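Peptide ABC transporter, peptide-binding protein (Thermus thermophilus, PDB 2D5W) binds oligopeptides, here captured around a pentapeptide, and probably delivers them to an ABC transporter for passage across the membrane. Local coordinates at residues 26-30 / 443-449; 115-121 / 497-501; 169-173 / 188-192. All coordinates share one frame; numbering follows the deposited sequence.

Contact 1: 26-30 / 443-449; sequences VISNQ and SAVVFAD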
loop_
_atom_site.group_PDB
_atom_site.type_symbol
_atom_site.label_atom_id
_atom_site.label_comp_id
_atom_site.label_asym_id
_atom_site.label_seq_id
_atom_site.Cartn_x
_atom_site.Cartn_y
_atom_site.Cartn_z
ATOM N N VAL A 26 -6.651 5.551 -7.440
ATOM C CA VAL A 26 -5.815 6.530 -8.119
ATOM C C VAL A 26 -5.633 7.819 -7.322
ATOM O O VAL A 26 -4.626 8.505 -7.491
ATOM C CB VAL A 26 -6.360 6.868 -9.527
ATOM C CG1 VAL A 26 -6.547 5.585 -10.329
ATOM C CG2 VAL A 26 -7.663 7.635 -9.422
ATOM N N ILE A 27 -6.594 8.153 -6.460
ATOM C CA ILE A 27 -6.481 9.356 -5.636
ATOM C C ILE A 27 -5.719 9.005 -4.361
ATOM O O ILE A 27 -4.829 9.742 -3.936
ATOM C CB ILE A 27 -7.861 9.934 -5.273
ATOM C CG1 ILE A 27 -8.591 10.350 -6.555
ATOM C CG2 ILE A 27 -7.699 11.128 -4.336
ATOM C CD1 ILE A 27 -9.941 10.989 -6.331
ATOM N N SER A 28 -6.079 7.882 -3.748
ATOM C CA SER A 28 -5.396 7.418 -2.550
ATOM C C SER A 28 -5.240 5.912 -2.552
ATOM O O SER A 28 -6.197 5.172 -2.804
ATOM C CB SER A 28 -6.141 7.806 -1.277
ATOM O OG SER A 28 -5.535 7.153 -0.169
ATOM N N ASN A 29 -4.026 5.466 -2.266
ATOM C CA ASN A 29 -3.738 4.050 -2.180
ATOM C C ASN A 29 -3.224 3.765 -0.763
ATOM O O ASN A 29 -2.475 2.821 -0.534
ATOM C CB ASN A 29 -2.704 3.649 -3.233
ATOM C CG ASN A 29 -2.513 2.157 -3.308
ATOM O OD1 ASN A 29 -3.469 1.394 -3.181
ATOM N ND2 ASN A 29 -1.277 1.728 -3.528
ATOM N N GLN A 30 -3.640 4.600 0.184
ATOM C CA GLN A 30 -3.251 4.446 1.584
ATOM C C GLN A 30 -3.605 3.068 2.114
ATOM O O GLN A 30 -4.693 2.549 1.851
ATOM C CB GLN A 30 -3.989 5.457 2.456
ATOM C CG GLN A 30 -3.532 6.890 2.352
ATOM C CD GLN A 30 -4.575 7.821 2.925
ATOM O OE1 GLN A 30 -5.619 8.051 2.312
ATOM N NE2 GLN A 30 -4.317 8.343 4.116
ATOM N N SER A 443 -0.925 11.755 6.795
ATOM C CA SER A 443 -0.992 10.680 5.817
ATOM C C SER A 443 -1.996 11.040 4.716
ATOM O O SER A 443 -1.733 10.834 3.532
ATOM C CB SER A 443 -1.420 9.390 6.532
ATOM O OG SER A 443 -1.846 8.388 5.626
ATOM N N ALA A 444 -3.140 11.592 5.117
ATOM C CA ALA A 444 -4.189 11.968 4.170
ATOM C C ALA A 444 -3.734 13.031 3.174
ATOM O O ALA A 444 -4.365 13.223 2.132
ATOM C CB ALA A 444 -5.422 12.451 4.926
ATOM N N VAL A 445 -2.649 13.724 3.500
ATOM C CA VAL A 445 -2.097 14.751 2.625
ATOM C C VAL A 445 -0.928 14.222 1.793
ATOM O O VAL A 445 -0.954 14.287 0.564
ATOM C CB VAL A 445 -1.606 15.980 3.434
ATOM C CG1 VAL A 445 -0.873 16.953 2.516
ATOM C CG2 VAL A 445 -2.789 16.681 4.084
ATOM N N VAL A 446 0.086 13.669 2.453
ATOM C CA VAL A 446 1.265 13.200 1.728
ATOM C C VAL A 446 1.062 11.982 0.840
ATOM O O VAL A 446 1.812 11.781 -0.116
ATOM C CB VAL A 446 2.462 12.935 2.686
ATOM C CG1 VAL A 446 2.797 14.203 3.457
ATOM C CG2 VAL A 446 2.152 11.786 3.638
ATOM N N PHE A 447 0.047 11.175 1.133
ATOM C CA PHE A 447 -0.203 9.985 0.330
ATOM C C PHE A 447 -1.291 10.184 -0.723
ATOM O O PHE A 447 -1.681 9.236 -1.403
ATOM C CB PHE A 447 -0.527 8.796 1.241
ATOM C CG PHE A 447 0.613 8.397 2.148
ATOM C CD1 PHE A 447 0.354 7.948 3.437
ATOM C CD2 PHE A 447 1.942 8.472 1.720
ATOM C CE1 PHE A 447 1.390 7.582 4.292
ATOM C CE2 PHE A 447 2.990 8.103 2.574
ATOM C CZ PHE A 447 2.708 7.659 3.860
ATOM N N ALA A 448 -1.791 11.411 -0.848
ATOM C CA ALA A 448 -2.785 11.721 -1.873
ATOM C C ALA A 448 -1.994 11.845 -3.177
ATOM O O ALA A 448 -0.844 12.310 -3.174
ATOM C CB ALA A 448 -3.493 13.030 -1.554
ATOM N N ASP A 449 -2.605 11.435 -4.285
ATOM C CA ASP A 449 -1.941 11.472 -5.582
ATOM C C ASP A 449 -1.231 12.776 -5.916
ATOM O O ASP A 449 -0.093 12.762 -6.395
ATOM C CB ASP A 449 -2.928 11.118 -6.716
ATOM C CG ASP A 449 -4.108 12.092 -6.832
ATOM O OD1 ASP A 449 -4.795 12.029 -7.879
ATOM O OD2 ASP A 449 -4.371 12.896 -5.913
HETATM O O HOH W 1 -1.821 8.377 -4.197
HETATM O O HOH W 2 -1.523 6.474 -1.575
#
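Part of the wall of the peptide-binding site is made where Gln30 meets Phe447; Phe447 packs on an apolar side chain of the bound peptide, and the neighbouring Asn29 on its backbone. Gln30 carries the side-chain half of the contact. Its NE2 donates to Ser443 OG at 2.9 Å, nearly straight (159° at the hydrogen) and close to the plane of the amide, while its CG passes obliquely by Phe447 CB. The other end of the same amide is held from within the loop, since Ser28 OG donates to Gln30 OE1 at 2.6 Å, in the carbonyl plane and on a lone pair. Ser28 OG also accepts from the backbone N of Gln30, closing an ST turn, so one hydroxyl fixes both the backbone and the amide of Gln30. Bonds of NE2 to Glu15 O, of OE1 to Arg17 N and of Ser443 OG to Gln14 OE1 complete this buried network.

On the backbone side, Asp449 N donates to Ile27 O over 2.8 Å. With CG between its backbone N and carbonyl carbon (chi1 61°), the Asp449 carboxylate lies alongside Ile27; its OD1 forms a salt bridge with Arg190. One water joins Asn29 N (2.8 Å) to Phe447 O, a second backbone link nearer the Gln30 end.

Val446 CG2 sits 3.8 Å above the centre of one face of the Phe447 ring, and Phe466 of strand 463-469 meets that ring edge-to-face. Helix 182-194 packs against Val26 and Ile27, the loop leads into helix 31-40, and helix 449-452 touches Val446 and Phe447.

Contact 2: 115-121 / 497-501; sequences GMPVLNP and NYQGQ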
loop_
_atom_site.group_PDB
_atom_site.type_symbol
_atom_site.label_atom_id
_atom_site.label_comp_id
_atom_site.label_asym_id
_atom_site.label_seq_id
_atom_site.Cartn_x
_atom_site.Cartn_y
_atom_site.Cartn_z
ATOM N N GLY A 115 -5.624 7.177 -20.494
ATOM C CA GLY A 115 -5.255 8.293 -19.648
ATOM C C GLY A 115 -5.692 8.173 -18.198
ATOM O O GLY A 115 -5.463 9.092 -17.418
ATOM N N MET A 116 -6.340 7.067 -17.836
ATOM C CA MET A 116 -6.761 6.854 -16.452
ATOM C C MET A 116 -5.455 6.746 -15.657
ATOM O O MET A 116 -4.568 5.979 -16.027
ATOM C CB MET A 116 -7.561 5.553 -16.350
ATOM C CG MET A 116 -8.125 5.232 -14.968
ATOM S SD MET A 116 -9.316 6.437 -14.340
ATOM C CE MET A 116 -10.579 6.381 -15.617
ATOM N N PRO A 117 -5.314 7.516 -14.561
ATOM C CA PRO A 117 -4.080 7.462 -13.765
ATOM C C PRO A 117 -3.935 6.217 -12.895
ATOM O O PRO A 117 -3.784 6.314 -11.676
ATOM C CB PRO A 117 -4.152 8.749 -12.943
ATOM C CG PRO A 117 -5.619 8.885 -12.689
ATOM C CD PRO A 117 -6.236 8.542 -14.035
ATOM N N VAL A 118 -3.956 5.048 -13.526
ATOM C CA VAL A 118 -3.846 3.793 -12.797
ATOM C C VAL A 118 -2.472 3.573 -12.165
ATOM O O VAL A 118 -1.445 4.030 -12.675
ATOM C CB VAL A 118 -4.182 2.583 -13.711
ATOM C CG1 VAL A 118 -5.630 2.685 -14.198
ATOM C CG2 VAL A 118 -3.221 2.532 -14.900
ATOM N N LEU A 119 -2.475 2.857 -11.045
ATOM C CA LEU A 119 -1.260 2.532 -10.306
ATOM C C LEU A 119 -0.414 1.499 -11.033
ATOM O O LEU A 119 0.811 1.524 -10.952
ATOM C CB LEU A 119 -1.621 1.966 -8.934
ATOM C CG LEU A 119 -2.344 2.869 -7.940
ATOM C CD1 LEU A 119 -2.943 2.026 -6.819
ATOM C CD2 LEU A 119 -1.366 3.893 -7.389
ATOM N N ASN A 120 -1.074 0.578 -11.724
ATOM C CA ASN A 120 -0.373 -0.479 -12.443
ATOM C C ASN A 120 -0.811 -0.563 -13.896
ATOM O O ASN A 120 -1.682 -1.359 -14.256
ATOM C CB ASN A 120 -0.584 -1.832 -11.751
ATOM C CG ASN A 120 -1.975 -1.985 -11.170
ATOM O OD1 ASN A 120 -2.342 -1.291 -10.220
ATOM N ND2 ASN A 120 -2.758 -2.899 -11.734
ATOM N N PRO A 121 -0.202 0.263 -14.754
ATOM C CA PRO A 121 -0.527 0.287 -16.184
ATOM C C PRO A 121 -0.224 -1.035 -16.887
ATOM O O PRO A 121 -0.794 -1.323 -17.937
ATOM C CB PRO A 121 0.319 1.441 -16.719
ATOM C CG PRO A 121 0.507 2.318 -15.523
ATOM C CD PRO A 121 0.742 1.339 -14.409
ATOM N N ASN A 497 0.354 10.168 -18.311
ATOM C CA ASN A 497 -0.922 10.376 -17.641
ATOM C C ASN A 497 -0.900 10.025 -16.159
ATOM O O ASN A 497 -1.887 9.548 -15.600
ATOM C CB ASN A 497 -2.019 9.602 -18.376
ATOM C CG ASN A 497 -2.088 9.971 -19.845
ATOM O OD1 ASN A 497 -1.694 9.191 -20.712
ATOM N ND2 ASN A 497 -2.567 11.175 -20.129
ATOM N N TYR A 498 0.246 10.274 -15.534
ATOM C CA TYR A 498 0.445 10.052 -14.106
ATOM C C TYR A 498 0.184 8.628 -13.635
ATOM O O TYR A 498 -0.410 8.412 -12.573
ATOM C CB TYR A 498 -0.422 11.036 -13.312
ATOM C CG TYR A 498 -0.241 12.472 -13.746
ATOM C CD1 TYR A 498 -1.121 13.063 -14.652
ATOM C CD2 TYR A 498 0.819 13.236 -13.263
ATOM C CE1 TYR A 498 -0.950 14.384 -15.065
ATOM C CE2 TYR A 498 1.000 14.558 -13.672
ATOM C CZ TYR A 498 0.112 15.122 -14.569
ATOM O OH TYR A 498 0.289 16.428 -14.971
ATOM N N GLN A 499 0.655 7.658 -14.413
ATOM C CA GLN A 499 0.477 6.250 -14.076
ATOM C C GLN A 499 1.724 5.654 -13.426
ATOM O O GLN A 499 2.847 6.093 -13.689
ATOM C CB GLN A 499 0.143 5.451 -15.339
ATOM C CG GLN A 499 -1.096 5.942 -16.073
ATOM C CD GLN A 499 -1.327 5.244 -17.405
ATOM O OE1 GLN A 499 -0.393 4.738 -18.034
ATOM N NE2 GLN A 499 -2.576 5.236 -17.856
ATOM N N GLY A 500 1.525 4.656 -12.572
ATOM C CA GLY A 500 2.658 4.001 -11.941
ATOM C C GLY A 500 3.024 4.447 -10.540
ATOM O O GLY A 500 2.519 5.453 -10.036
ATOM N N GLN A 501 3.932 3.693 -9.925
ATOM C CA GLN A 501 4.378 3.962 -8.565
ATOM C C GLN A 501 5.881 4.172 -8.385
ATOM O O GLN A 501 6.367 4.168 -7.255
ATOM C CB GLN A 501 3.908 2.838 -7.634
ATOM C CG GLN A 501 2.399 2.735 -7.497
ATOM C CD GLN A 501 1.986 1.612 -6.567
ATOM O OE1 GLN A 501 2.124 0.437 -6.899
ATOM N NE2 GLN A 501 1.494 1.971 -5.390
HETATM O O HOH W 3 -4.341 10.893 -15.794
HETATM O O HOH W 4 -3.736 4.815 -20.606
HETATM O O HOH W 5 2.575 -0.108 -9.697
#
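Two irregular loops run side by side here, and the inverse gamma turn centred on Pro117 shapes the first of them, with Val118 N bonded to Met116 O at 2.7 Å. Two direct hydrogen bonds join the loops. In one, Met116 O takes a second donor, Gln499 NE2, at 2.8 Å; the two N-H groups arrive from opposite faces of the carbonyl plane, so this oxygen is gripped twice. Gln499 reaches it with its chain extended beyond CG (chi2 174°), lying alongside Val118. In the other, farther along, Gly500 N donates to Val118 O at 3.0 Å. Asn497 ND2 bonds outside the pair, to Pro178 O.

Three waters add bridges: Gly115 O to Asn497 O, Gly115 N to Gln499 NE2, and Leu119 O to Gln501 OE1.

Among the van der Waals contacts, the Asn497 amide carbon CG lies 3.6 Å from Gly115 CA, on a backbone whose positive phi (87°) suits glycine. Leu119 and Gln501 each pack on an apolar side chain of the bound peptide, and Gln501 NE2 bonds to the peptide backbone, placing this end of the paired loops at the ligand. There the two side chains cross, Leu119 CD2 lying 3.9 Å from Gln501 CG.

Contact 3: 169-173 / 188-192; sequences VKAAA and LYRNF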
loop_
_atom_site.group_PDB
_atom_site.type_symbol
_atom_site.label_atom_id
_atom_site.label_comp_id
_atom_site.label_asym_id
_atom_site.label_seq_id
_atom_site.Cartn_x
_atom_site.Cartn_y
_atom_site.Cartn_z
ATOM N N VAL A 169 -18.781 11.278 -18.196
ATOM C CA VAL A 169 -17.342 11.501 -18.142
ATOM C C VAL A 169 -16.693 11.024 -19.439
ATOM O O VAL A 169 -15.847 11.715 -20.003
ATOM C CB VAL A 169 -16.715 10.767 -16.928
ATOM C CG1 VAL A 169 -15.191 10.859 -16.976
ATOM C CG2 VAL A 169 -17.240 11.382 -15.635
ATOM N N LYS A 170 -17.094 9.848 -19.916
ATOM C CA LYS A 170 -16.547 9.313 -21.159
ATOM C C LYS A 170 -16.819 10.254 -22.324
ATOM O O LYS A 170 -15.946 10.489 -23.162
ATOM C CB LYS A 170 -17.154 7.947 -21.483
ATOM C CG LYS A 170 -16.646 6.811 -20.625
ATOM C CD LYS A 170 -17.033 5.460 -21.218
ATOM C CE LYS A 170 -18.542 5.297 -21.323
ATOM N NZ LYS A 170 -18.906 3.988 -21.936
ATOM N N ALA A 171 -18.036 10.786 -22.382
ATOM C CA ALA A 171 -18.409 11.699 -23.454
ATOM C C ALA A 171 -17.506 12.926 -23.429
ATOM O O ALA A 171 -17.059 13.400 -24.473
ATOM C CB ALA A 171 -19.870 12.117 -23.309
ATOM N N ALA A 172 -17.228 13.430 -22.232
ATOM C CA ALA A 172 -16.375 14.603 -22.084
ATOM C C ALA A 172 -14.924 14.281 -22.430
ATOM O O ALA A 172 -14.208 15.116 -22.982
ATOM C CB ALA A 172 -16.466 15.139 -20.658
ATOM N N ALA A 173 -14.497 13.062 -22.115
ATOM C CA ALA A 173 -13.128 12.638 -22.387
ATOM C C ALA A 173 -12.817 12.537 -23.879
ATOM O O ALA A 173 -11.659 12.639 -24.279
ATOM C CB ALA A 173 -12.851 11.300 -21.703
ATOM N N LEU A 188 -10.458 15.416 -15.087
ATOM C CA LEU A 188 -11.754 14.842 -15.422
ATOM C C LEU A 188 -11.972 13.520 -14.695
ATOM O O LEU A 188 -13.021 13.298 -14.089
ATOM C CB LEU A 188 -11.854 14.610 -16.931
ATOM C CG LEU A 188 -13.196 14.086 -17.442
ATOM C CD1 LEU A 188 -14.228 15.203 -17.424
ATOM C CD2 LEU A 188 -13.025 13.557 -18.853
ATOM N N TYR A 189 -10.982 12.640 -14.757
ATOM C CA TYR A 189 -11.109 11.347 -14.105
ATOM C C TYR A 189 -11.071 11.443 -12.582
ATOM O O TYR A 189 -11.811 10.730 -11.906
ATOM C CB TYR A 189 -10.036 10.383 -14.617
ATOM C CG TYR A 189 -10.223 9.978 -16.065
ATOM C CD1 TYR A 189 -11.493 9.703 -16.576
ATOM C CD2 TYR A 189 -9.126 9.827 -16.915
ATOM C CE1 TYR A 189 -11.665 9.285 -17.896
ATOM C CE2 TYR A 189 -9.289 9.408 -18.232
ATOM C CZ TYR A 189 -10.557 9.139 -18.715
ATOM O OH TYR A 189 -10.721 8.717 -20.016
ATOM N N ARG A 190 -10.230 12.317 -12.032
ATOM C CA ARG A 190 -10.181 12.462 -10.576
ATOM C C ARG A 190 -11.540 12.933 -10.070
ATOM O O ARG A 190 -12.056 12.420 -9.075
ATOM C CB ARG A 190 -9.118 13.481 -10.141
ATOM C CG ARG A 190 -7.683 13.075 -10.410
ATOM C CD ARG A 190 -6.695 14.111 -9.872
ATOM N NE ARG A 190 -6.484 14.012 -8.427
ATOM C CZ ARG A 190 -7.018 14.823 -7.518
ATOM N NH1 ARG A 190 -7.820 15.817 -7.882
ATOM N NH2 ARG A 190 -6.738 14.646 -6.232
ATOM N N ASN A 191 -12.120 13.910 -10.760
ATOM C CA ASN A 191 -13.411 14.451 -10.354
ATOM C C ASN A 191 -14.515 13.405 -10.391
ATOM O O ASN A 191 -15.451 13.463 -9.598
ATOM C CB ASN A 191 -13.785 15.661 -11.217
ATOM C CG ASN A 191 -12.913 16.871 -10.928
ATOM O OD1 ASN A 191 -12.242 16.931 -9.898
ATOM N ND2 ASN A 191 -12.933 17.846 -11.829
ATOM N N PHE A 192 -14.403 12.447 -11.304
ATOM C CA PHE A 192 -15.385 11.373 -11.399
ATOM C C PHE A 192 -15.403 10.603 -10.076
ATOM O O PHE A 192 -16.452 10.448 -9.450
ATOM C CB PHE A 192 -15.023 10.433 -12.554
ATOM C CG PHE A 192 -15.760 9.122 -12.530
ATOM C CD1 PHE A 192 -17.149 9.080 -12.610
ATOM C CD2 PHE A 192 -15.060 7.926 -12.427
ATOM C CE1 PHE A 192 -17.828 7.860 -12.586
ATOM C CE2 PHE A 192 -15.727 6.709 -12.402
ATOM C CZ PHE A 192 -17.114 6.676 -12.482
#
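Val169 meets three side chains of 188-192 with its two methyl groups. CG1 lies 3.8 Å from Leu188 CG and 3.9 Å from Tyr189 CD1, whereas CG2 approaches Phe192 CD1 at 3.8 Å. The split follows from a chi1 of 173°, which sets CG1 opposite the backbone N and leaves CG2 beside it. An alanine here is likely to open a gap between Leu188 and Phe192, removing the methyls that meet both of them and the Tyr189 ring. Leu188 slides past Val169 and spreads its branches, CD1 against Ala172 CB and CD2 against Ala173 CB, the latter at 3.6 Å.

These residues belong to an antiparallel helix pair, 159-173 with 182-194, whose short segments run at 173° to each other with axes 10.6 Å apart at closest approach. The spacing is bridged by apolar side chains, the alanines of one helix receiving the longer leucine of the other.

Beyond the two segments, a hydrogen bond from Tyr189 OH to Lys114 O holds the far end of the ring, and OH lies 3.7 Å from Ala173 CB. The Phe192 ring meets Trp166 with planes at about 50°, and its side chain touches Met162 and Glu165, earlier on helix 159-173.

Overall arrangement
Helix 182-194 ties the three contacts together. From contact 3, Arg190 NE reaches Asp449 OD1 of contact 1 in a 2.7 Å salt bridge, although the centres are about 20 Å apart, and Tyr189 CD1 meets Met116 CE of contact 2 at 3.6 Å. Contacts 1 and 2, with centres about 14 Å apart, touch directly: Val26 CG1 lies 3.2 Å from Pro117 O, and Asn29 CG lies 3.5 Å from Leu119 CD1. Both of these contacts reach the bound peptide. Contact 3, centred about 25 Å from the middle of the chain, is nested in sequence within the loops closed by the other two, whose own segments alternate.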